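Local structure of MATE family efflux transporter (Vibrio cholerae, 6IDP) at residues T143-M146 and L147-Y151; V59-G62 and I63-G66; I194-I197 and I198-V202; I204-V207 and A208-A212. The protein probably exports drugs and other toxic compounds across the cell membrane, as a multidrug transporter of the MATE family whose conformational change depends on protons. All coordinates share one frame; numbering follows the deposited sequence.

Contact 1: residues T143-M146 and L147-Y151; sequences TGAM and LYFYY. With OLC ((2R)-2,3-dihydroxypropyl (9Z)-octadec-9-enoate), chain B.
M146 meets the ring of F149 at its edge. Its sulfur SD lies in the plane of that ring, 5.1 Å from the ring centroid and 83° off the normal. The nearest ring atom is F149 CD2, 3.8 Å from M146 SD. This is a Met-aromatic contact. M146 is bent at both chi2 (-54°) and chi3, which turns the thioether to the ring. One face of the same ring lies over the carbonyl of A145, and F149 CG is 3.1 Å from A145 O. The methyl A145 CB packs against the outer ring, 4.0 Å from F149 CE2. These are neighbours three and four residues apart on the transmembrane helix 124-156 of the MATE fold. The backbone repeats i to i+4 bonds, among them F149 N to A145 O at 2.9 Å. Q64 of helix 54-80 and I95 of helix 84-111 also touch F149. The Y148 ring lies along the lipid instead: CG stands anti to the backbone N (chi1 -175°), which brings OH within 3.7 Å of C8 of a monoolein chain. Farther along that lipid, C16 reaches 3.2 Å from G144 O.

Contact 2: residues V59-G62 and I63-G66; sequences VIIG and IQVG. With OLC ((2R)-2,3-dihydroxypropyl (9Z)-octadec-9-enoate), chain B.
The transmembrane helix 54-80 of the MATE fold carries this contact, about two turns with a single amide side chain among aliphatic ones. I61 and Q64 lie side by side and point the same way. The methyl I61 CD1 sits 3.5 Å from Q64 OE1. Q64 has its CG between the backbone N and the carbonyl carbon (chi1 78°), and beyond CG the chain is extended. This carries the amide past I61 to a monoolein chain, where Q64 NE2 is 3.3 Å from the lipid carbon C15. I61 CD1 touches the same lipid, 3.8 Å from its C12. One turn on, I61 and V65 meet obliquely through their CG2 methyls. V59 and I63 run alongside each other, with V59 CG1 4.1 Å from I63 CD1. Main-chain bonds join the two halves. V65 N to I61 O is 2.9 Å. G66 N to G62 O is longer, 3.2 Å, and its donor stands 41° out of the carbonyl plane. A145 and Y148 of helix 124-156 pack on Q64, while M241 of helix 226-259 touches I63. Q64 is buried, and the contacts of its amide with I61 and the monoolein are van der Waals contacts, not hydrogen bonds.

Contact 3: residues I194-I197 and I198-V202; sequences IATI and IAFGV. With OLC ((2R)-2,3-dihydroxypropyl (9Z)-octadec-9-enoate), chain O; OLC ((2R)-2,3-dihydroxypropyl (9Z)-octadec-9-enoate), chain B.
T196 CG2 packs close against the ring of F200, 3.5 Å from F200 CE2. The two side chains lie alongside each other and point the same way. T196 holds CG2 anti to the backbone N, which sends the methyl to the ring and leaves OG1 on another branch. OG1 is hydrogen-bonded to A192 O and N174 ND2. Two monoolein tails complete the tight side. C16 of one (chain B) lies over a face of the F200 ring, and its C18 is 3.5 Å from F200 CE1. C18 of the other (chain O) is 3.4 Å from F200 CZ. T143 and L147 of helix 124-156 also touch this ring. The side formed by I194 and I198 is looser. Their nearest side-chain atoms, I194 CG2 and I198 CD1, are 4.3 Å apart, and both residues are partly exposed. Backbone bonds continue the transmembrane helix 189-213, with F200 N to T196 O at 2.9 Å and an N-H...O angle of 167°. The threonine thus divides its chemistry: its hydroxyl is satisfied by hydrogen bonds, and its methyl joins an aromatic ring that is largely in hydrocarbon surroundings.

Contact 4: residues I204-V207 and A208-A212; sequences IAIV and APKVA. With OLC ((2R)-2,3-dihydroxypropyl (9Z)-octadec-9-enoate), chain K.
V207 O accepts the shortest sound bond here, from V211 N at 2.9 Å. The N-H...O angle is 157°. The side chain of V211 comes to the same oxygen, with V211 CG2 3.2 Å from V207 O. The two valines lie side by side and point the same way. Their CG2 methyls, V207 CG2 and V211 CG2, are 4.0 Å apart. V207 has CG1 between its backbone N and carbonyl carbon (chi1 69°), and this leaves CG2 on the branch that reaches V211. One turn earlier, A208 N bonds to I204 O at 3.1 Å. Between these bonds the transmembrane helix 189-213 is kinked at a proline. P209 has no N-H to give to the turn before, so A205 O receives no backbone bond from it. The ring carbon P209 CD sits there instead, 3.2 Å from A205 O. P209 CG is also close to the carbonyl oxygens of both A205 and I206. The K210 side chain passes along the next carbonyl, with K210 CD 3.4 Å from I206 O. The same methylene packs on the I206 side chain, through I206 CG2. L162 of helix 161-184 also touches K210. L147 and Y150 of helix 124-156 pack on V207, and Y150 touches A208 as well. A monoolein tail passes A205 on the proline side of the helix, with its C17 3.8 Å from A205 CB.

Overall arrangement
From the N terminus the chain passes contact 2 on helix 54-80, then contact 1 on helix 124-156, then contacts 3 and 4 in turn on helix 189-213. Each contact lies within a single helix. None closes a loop, and they follow in series without nesting or crossing. Contact 1 is the hub. It touches contact 2 through Q64, contact 3 through F200 and contact 4 through I204 and V207, so helix 124-156 joins the other two. Contact 2 touches neither contact 3 nor contact 4; its centre lies about 19 Å from that of contact 3. One monoolein chain (chain B) touches contacts 1, 2 and 3.

Contact 1: residues T143-M146 and L147-Y151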
# COMPACT_ATOMS: atom_id res chain seq x y z
N THR A 143 -3.46 -16.66 2.52
CA THR A 143 -2.19 -16.88 3.20
C THR A 143 -1.39 -15.57 3.28
O THR A 143 -0.77 -15.29 4.31
CB THR A 143 -1.36 -17.96 2.48
OG1 THR A 143 -2.16 -19.14 2.31
CG2 THR A 143 -0.12 -18.31 3.28
N GLY A 144 -1.42 -14.79 2.21
CA GLY A 144 -0.74 -13.51 2.18
C GLY A 144 -1.35 -12.49 3.13
O GLY A 144 -0.63 -11.73 3.78
N ALA A 145 -2.68 -12.48 3.20
CA ALA A 145 -3.39 -11.59 4.10
C ALA A 145 -3.05 -11.89 5.55
O ALA A 145 -2.83 -10.98 6.34
CB ALA A 145 -4.89 -11.70 3.87
N MET A 146 -3.01 -13.18 5.89
CA MET A 146 -2.70 -13.61 7.25
C MET A 146 -1.28 -13.25 7.67
O MET A 146 -1.06 -12.81 8.80
CB MET A 146 -2.90 -15.12 7.39
CG MET A 146 -4.33 -15.58 7.24
SD MET A 146 -5.46 -14.71 8.34
CE MET A 146 -4.74 -15.09 9.94
N LEU A 147 -0.33 -13.45 6.76
CA LEU A 147 1.05 -13.05 7.02
C LEU A 147 1.12 -11.55 7.24
O LEU A 147 1.83 -11.07 8.13
CB LEU A 147 1.96 -13.47 5.86
CG LEU A 147 3.46 -13.17 6.00
CD1 LEU A 147 4.02 -13.80 7.27
CD2 LEU A 147 4.23 -13.67 4.78
N TYR A 148 0.35 -10.80 6.45
CA TYR A 148 0.30 -9.35 6.57
C TYR A 148 -0.28 -8.92 7.92
O TYR A 148 0.17 -7.93 8.51
CB TYR A 148 -0.51 -8.74 5.43
CG TYR A 148 -0.51 -7.22 5.43
CD1 TYR A 148 0.56 -6.51 4.90
CD2 TYR A 148 -1.57 -6.51 5.98
CE1 TYR A 148 0.57 -5.13 4.91
CE2 TYR A 148 -1.57 -5.12 5.99
CZ TYR A 148 -0.49 -4.44 5.45
OH TYR A 148 -0.48 -3.06 5.46
N PHE A 149 -1.27 -9.65 8.41
CA PHE A 149 -1.88 -9.34 9.69
C PHE A 149 -0.90 -9.58 10.84
O PHE A 149 -0.87 -8.82 11.80
CB PHE A 149 -3.16 -10.17 9.90
CG PHE A 149 -4.24 -9.90 8.89
CD1 PHE A 149 -4.41 -8.63 8.36
CD2 PHE A 149 -5.07 -10.92 8.46
CE1 PHE A 149 -5.40 -8.38 7.43
CE2 PHE A 149 -6.06 -10.68 7.52
CZ PHE A 149 -6.23 -9.41 7.01
N TYR A 150 -0.09 -10.64 10.72
CA TYR A 150 0.98 -10.87 11.68
C TYR A 150 1.99 -9.73 11.64
O TYR A 150 2.48 -9.29 12.68
CB TYR A 150 1.69 -12.20 11.41
CG TYR A 150 1.00 -13.41 11.99
CD1 TYR A 150 0.92 -13.60 13.37
CD2 TYR A 150 0.45 -14.39 11.17
CE1 TYR A 150 0.30 -14.71 13.90
CE2 TYR A 150 -0.17 -15.51 11.69
CZ TYR A 150 -0.24 -15.66 13.06
OH TYR A 150 -0.86 -16.77 13.58
N TYR A 151 2.30 -9.27 10.43
CA TYR A 151 3.21 -8.14 10.24
C TYR A 151 2.67 -6.89 10.91
O TYR A 151 3.43 -6.10 11.48
CB TYR A 151 3.44 -7.86 8.75
CG TYR A 151 4.31 -8.87 8.03
CD1 TYR A 151 5.03 -9.82 8.73
CD2 TYR A 151 4.41 -8.85 6.64
CE1 TYR A 151 5.83 -10.74 8.06
CE2 TYR A 151 5.21 -9.76 5.97
CZ TYR A 151 5.91 -10.70 6.68
OH TYR A 151 6.70 -11.60 6.01
C18 OLC B . 4.07 -10.47 2.65
C10 OLC B . 1.22 -4.43 0.40
C9 OLC B . 1.55 -3.21 0.88
C17 OLC B . 2.76 -9.72 2.75
C11 OLC B . 0.06 -5.20 1.01
C8 OLC B . 0.77 -2.60 2.02
C16 OLC B . 1.71 -10.44 1.93
C12 OLC B . 0.02 -6.60 0.44
C15 OLC B . 0.71 -9.45 1.38
C13 OLC B . 1.39 -7.23 0.53
C14 OLC B . 1.31 -8.71 0.21

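Contact 2: residues V59-G62 and I63-G66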
# COMPACT_ATOMS: atom_id res chain seq x y z
N VAL A 59 -9.11 -5.57 -4.45
CA VAL A 59 -10.14 -5.63 -3.42
C VAL A 59 -9.63 -6.32 -2.16
O VAL A 59 -9.82 -5.81 -1.05
CB VAL A 59 -11.40 -6.36 -3.94
CG1 VAL A 59 -12.32 -6.74 -2.79
CG2 VAL A 59 -12.13 -5.49 -4.95
N ILE A 60 -8.99 -7.47 -2.33
CA ILE A 60 -8.43 -8.20 -1.19
C ILE A 60 -7.34 -7.38 -0.50
O ILE A 60 -7.30 -7.30 0.72
CB ILE A 60 -7.84 -9.56 -1.61
CG1 ILE A 60 -8.86 -10.37 -2.40
CG2 ILE A 60 -7.36 -10.33 -0.38
CD1 ILE A 60 -10.14 -10.62 -1.66
N ILE A 61 -6.47 -6.77 -1.31
CA ILE A 61 -5.39 -5.96 -0.78
C ILE A 61 -5.94 -4.75 -0.03
O ILE A 61 -5.49 -4.43 1.07
CB ILE A 61 -4.43 -5.50 -1.89
CG1 ILE A 61 -3.75 -6.71 -2.53
CG2 ILE A 61 -3.38 -4.54 -1.34
CD1 ILE A 61 -3.03 -7.60 -1.54
N GLY A 62 -6.93 -4.09 -0.63
CA GLY A 62 -7.59 -2.96 0.00
C GLY A 62 -8.21 -3.31 1.34
O GLY A 62 -8.22 -2.50 2.27
N ILE A 63 -8.71 -4.54 1.44
CA ILE A 63 -9.33 -5.01 2.67
C ILE A 63 -8.29 -5.30 3.75
O ILE A 63 -8.44 -4.87 4.90
CB ILE A 63 -10.19 -6.26 2.41
CG1 ILE A 63 -11.50 -5.86 1.72
CG2 ILE A 63 -10.48 -7.00 3.71
CD1 ILE A 63 -12.34 -7.03 1.27
N GLN A 64 -7.24 -6.03 3.39
CA GLN A 64 -6.22 -6.41 4.36
C GLN A 64 -5.40 -5.21 4.82
O GLN A 64 -4.94 -5.17 5.97
CB GLN A 64 -5.30 -7.50 3.79
CG GLN A 64 -4.24 -7.02 2.81
CD GLN A 64 -3.43 -8.16 2.23
OE1 GLN A 64 -3.97 -9.04 1.56
NE2 GLN A 64 -2.13 -8.15 2.48
N VAL A 65 -5.22 -4.22 3.95
CA VAL A 65 -4.50 -3.01 4.32
C VAL A 65 -5.34 -2.19 5.30
O VAL A 65 -4.83 -1.69 6.30
CB VAL A 65 -4.13 -2.16 3.09
CG1 VAL A 65 -3.69 -0.76 3.51
CG2 VAL A 65 -3.01 -2.83 2.31
N GLY A 66 -6.64 -2.08 5.01
CA GLY A 66 -7.57 -1.41 5.90
C GLY A 66 -7.57 -1.97 7.31
O GLY A 66 -7.64 -1.22 8.28
C18 OLC B . 4.07 -10.47 2.65
C10 OLC B . 1.22 -4.43 0.40
C9 OLC B . 1.55 -3.21 0.88
C17 OLC B . 2.76 -9.72 2.75
C11 OLC B . 0.06 -5.20 1.01
C8 OLC B . 0.77 -2.60 2.02
C16 OLC B . 1.71 -10.44 1.93
C12 OLC B . 0.02 -6.60 0.44
C15 OLC B . 0.71 -9.45 1.38
C13 OLC B . 1.39 -7.23 0.53
C14 OLC B . 1.31 -8.71 0.21

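Contact 3: residues I194-I197 and I198-V202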
# COMPACT_ATOMS: atom_id res chain seq x y z
N ILE A 194 0.89 -21.42 -6.31
CA ILE A 194 1.40 -22.45 -5.40
C ILE A 194 2.74 -22.02 -4.80
O ILE A 194 2.98 -22.22 -3.61
CB ILE A 194 1.56 -23.80 -6.12
CG1 ILE A 194 0.19 -24.30 -6.61
CG2 ILE A 194 2.21 -24.83 -5.22
CD1 ILE A 194 0.27 -25.47 -7.55
N ALA A 195 3.60 -21.44 -5.63
CA ALA A 195 4.87 -20.91 -5.15
C ALA A 195 4.65 -19.82 -4.11
O ALA A 195 5.41 -19.70 -3.14
CB ALA A 195 5.70 -20.39 -6.31
N THR A 196 3.61 -19.02 -4.30
CA THR A 196 3.26 -17.96 -3.37
C THR A 196 2.73 -18.52 -2.05
O THR A 196 3.08 -18.02 -0.97
CB THR A 196 2.22 -17.00 -3.98
OG1 THR A 196 2.75 -16.43 -5.18
CG2 THR A 196 1.88 -15.88 -3.00
N ILE A 197 1.89 -19.55 -2.12
CA ILE A 197 1.35 -20.17 -0.92
C ILE A 197 2.47 -20.72 -0.04
O ILE A 197 2.47 -20.51 1.18
CB ILE A 197 0.37 -21.32 -1.26
CG1 ILE A 197 -0.85 -20.79 -2.02
CG2 ILE A 197 -0.09 -22.03 0.01
CD1 ILE A 197 -1.77 -21.87 -2.56
N ILE A 198 3.43 -21.40 -0.65
CA ILE A 198 4.53 -22.00 0.10
C ILE A 198 5.42 -20.92 0.72
O ILE A 198 5.76 -20.99 1.90
CB ILE A 198 5.37 -22.93 -0.78
CG1 ILE A 198 4.49 -24.03 -1.36
CG2 ILE A 198 6.52 -23.53 0.02
CD1 ILE A 198 5.23 -25.02 -2.23
N ALA A 199 5.77 -19.92 -0.09
CA ALA A 199 6.60 -18.80 0.37
C ALA A 199 5.96 -18.08 1.56
O ALA A 199 6.58 -17.94 2.61
CB ALA A 199 6.84 -17.83 -0.76
N PHE A 200 4.72 -17.62 1.39
CA PHE A 200 4.00 -16.95 2.46
C PHE A 200 3.72 -17.90 3.62
O PHE A 200 3.61 -17.47 4.77
CB PHE A 200 2.69 -16.37 1.94
CG PHE A 200 2.86 -15.11 1.13
CD1 PHE A 200 4.03 -14.38 1.19
CD2 PHE A 200 1.83 -14.66 0.31
CE1 PHE A 200 4.18 -13.22 0.45
CE2 PHE A 200 1.98 -13.50 -0.43
CZ PHE A 200 3.15 -12.78 -0.36
N GLY A 201 3.59 -19.18 3.31
CA GLY A 201 3.36 -20.20 4.32
C GLY A 201 4.56 -20.35 5.23
O GLY A 201 4.42 -20.48 6.45
N VAL A 202 5.75 -20.34 4.63
CA VAL A 202 6.99 -20.40 5.38
C VAL A 202 7.13 -19.16 6.26
O VAL A 202 7.59 -19.24 7.40
CB VAL A 202 8.21 -20.53 4.45
CG1 VAL A 202 9.51 -20.32 5.21
CG2 VAL A 202 8.20 -21.89 3.77
C18 OLC O . 5.19 -12.55 -3.08
C17 OLC O . 4.40 -11.49 -3.81
C16 OLC O . 2.92 -11.74 -3.66
C15 OLC O . 2.18 -10.43 -3.73
C14 OLC O . 0.82 -10.57 -3.08
C18 OLC B . 4.07 -10.47 2.65
C10 OLC B . 1.22 -4.43 0.40
C9 OLC B . 1.55 -3.21 0.88
C17 OLC B . 2.76 -9.72 2.75
C11 OLC B . 0.06 -5.20 1.01
C8 OLC B . 0.77 -2.60 2.02
C16 OLC B . 1.71 -10.44 1.93
C12 OLC B . 0.02 -6.60 0.44
C15 OLC B . 0.71 -9.45 1.38
C13 OLC B . 1.39 -7.23 0.53
C14 OLC B . 1.31 -8.71 0.21

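Contact 4: residues I204-V207 and A208-A212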
# COMPACT_ATOMS: atom_id res chain seq x y z
N ILE A 204 4.65 -17.46 7.54
CA ILE A 204 3.71 -17.62 8.64
C ILE A 204 4.27 -18.56 9.70
O ILE A 204 4.17 -18.28 10.90
CB ILE A 204 2.35 -18.15 8.14
CG1 ILE A 204 1.61 -17.05 7.37
CG2 ILE A 204 1.49 -18.62 9.30
CD1 ILE A 204 0.25 -17.48 6.86
N ALA A 205 4.86 -19.66 9.25
CA ALA A 205 5.44 -20.64 10.15
C ALA A 205 6.56 -20.04 11.01
O ALA A 205 6.83 -20.52 12.11
CB ALA A 205 5.97 -21.83 9.36
N ILE A 206 7.19 -18.99 10.51
CA ILE A 206 8.29 -18.35 11.23
C ILE A 206 7.82 -17.24 12.17
O ILE A 206 8.28 -17.15 13.31
CB ILE A 206 9.34 -17.77 10.24
CG1 ILE A 206 10.02 -18.90 9.47
CG2 ILE A 206 10.38 -16.95 10.99
CD1 ILE A 206 11.02 -18.41 8.44
N VAL A 207 6.90 -16.40 11.70
CA VAL A 207 6.52 -15.21 12.45
C VAL A 207 5.53 -15.50 13.59
O VAL A 207 5.57 -14.84 14.62
CB VAL A 207 5.92 -14.12 11.52
CG1 VAL A 207 4.56 -14.54 10.97
CG2 VAL A 207 5.83 -12.78 12.24
N ALA A 208 4.67 -16.49 13.40
CA ALA A 208 3.62 -16.79 14.37
C ALA A 208 4.17 -17.26 15.73
O ALA A 208 3.69 -16.79 16.77
CB ALA A 208 2.65 -17.82 13.81
N PRO A 209 5.16 -18.17 15.75
CA PRO A 209 5.68 -18.53 17.07
C PRO A 209 6.46 -17.39 17.73
O PRO A 209 6.51 -17.32 18.96
CB PRO A 209 6.59 -19.73 16.79
CG PRO A 209 6.94 -19.62 15.34
CD PRO A 209 5.72 -19.03 14.69
N LYS A 210 7.07 -16.53 16.93
CA LYS A 210 7.80 -15.39 17.47
C LYS A 210 6.84 -14.39 18.10
O LYS A 210 7.10 -13.83 19.17
CB LYS A 210 8.64 -14.72 16.38
CG LYS A 210 9.96 -15.42 16.09
CD LYS A 210 10.52 -14.99 14.74
CE LYS A 210 12.01 -15.30 14.63
NZ LYS A 210 12.32 -16.71 14.98
N VAL A 211 5.71 -14.17 17.43
CA VAL A 211 4.68 -13.27 17.94
C VAL A 211 4.11 -13.81 19.26
O VAL A 211 3.89 -13.05 20.21
CB VAL A 211 3.55 -13.07 16.90
CG1 VAL A 211 2.33 -12.44 17.54
CG2 VAL A 211 4.06 -12.22 15.75
N ALA A 212 3.88 -15.11 19.32
CA ALA A 212 3.36 -15.75 20.52
C ALA A 212 4.37 -15.72 21.66
O ALA A 212 4.00 -15.47 22.81
CB ALA A 212 2.95 -17.18 20.22
C18 OLC K . 10.31 -23.46 7.74
C17 OLC K . 9.34 -23.55 8.90
C16 OLC K . 10.09 -23.35 10.21
C12 OLC K . 9.56 -22.75 15.09
C15 OLC K . 9.12 -23.39 11.36
C13 OLC K . 8.87 -23.17 13.81
C14 OLC K . 9.83 -23.06 12.65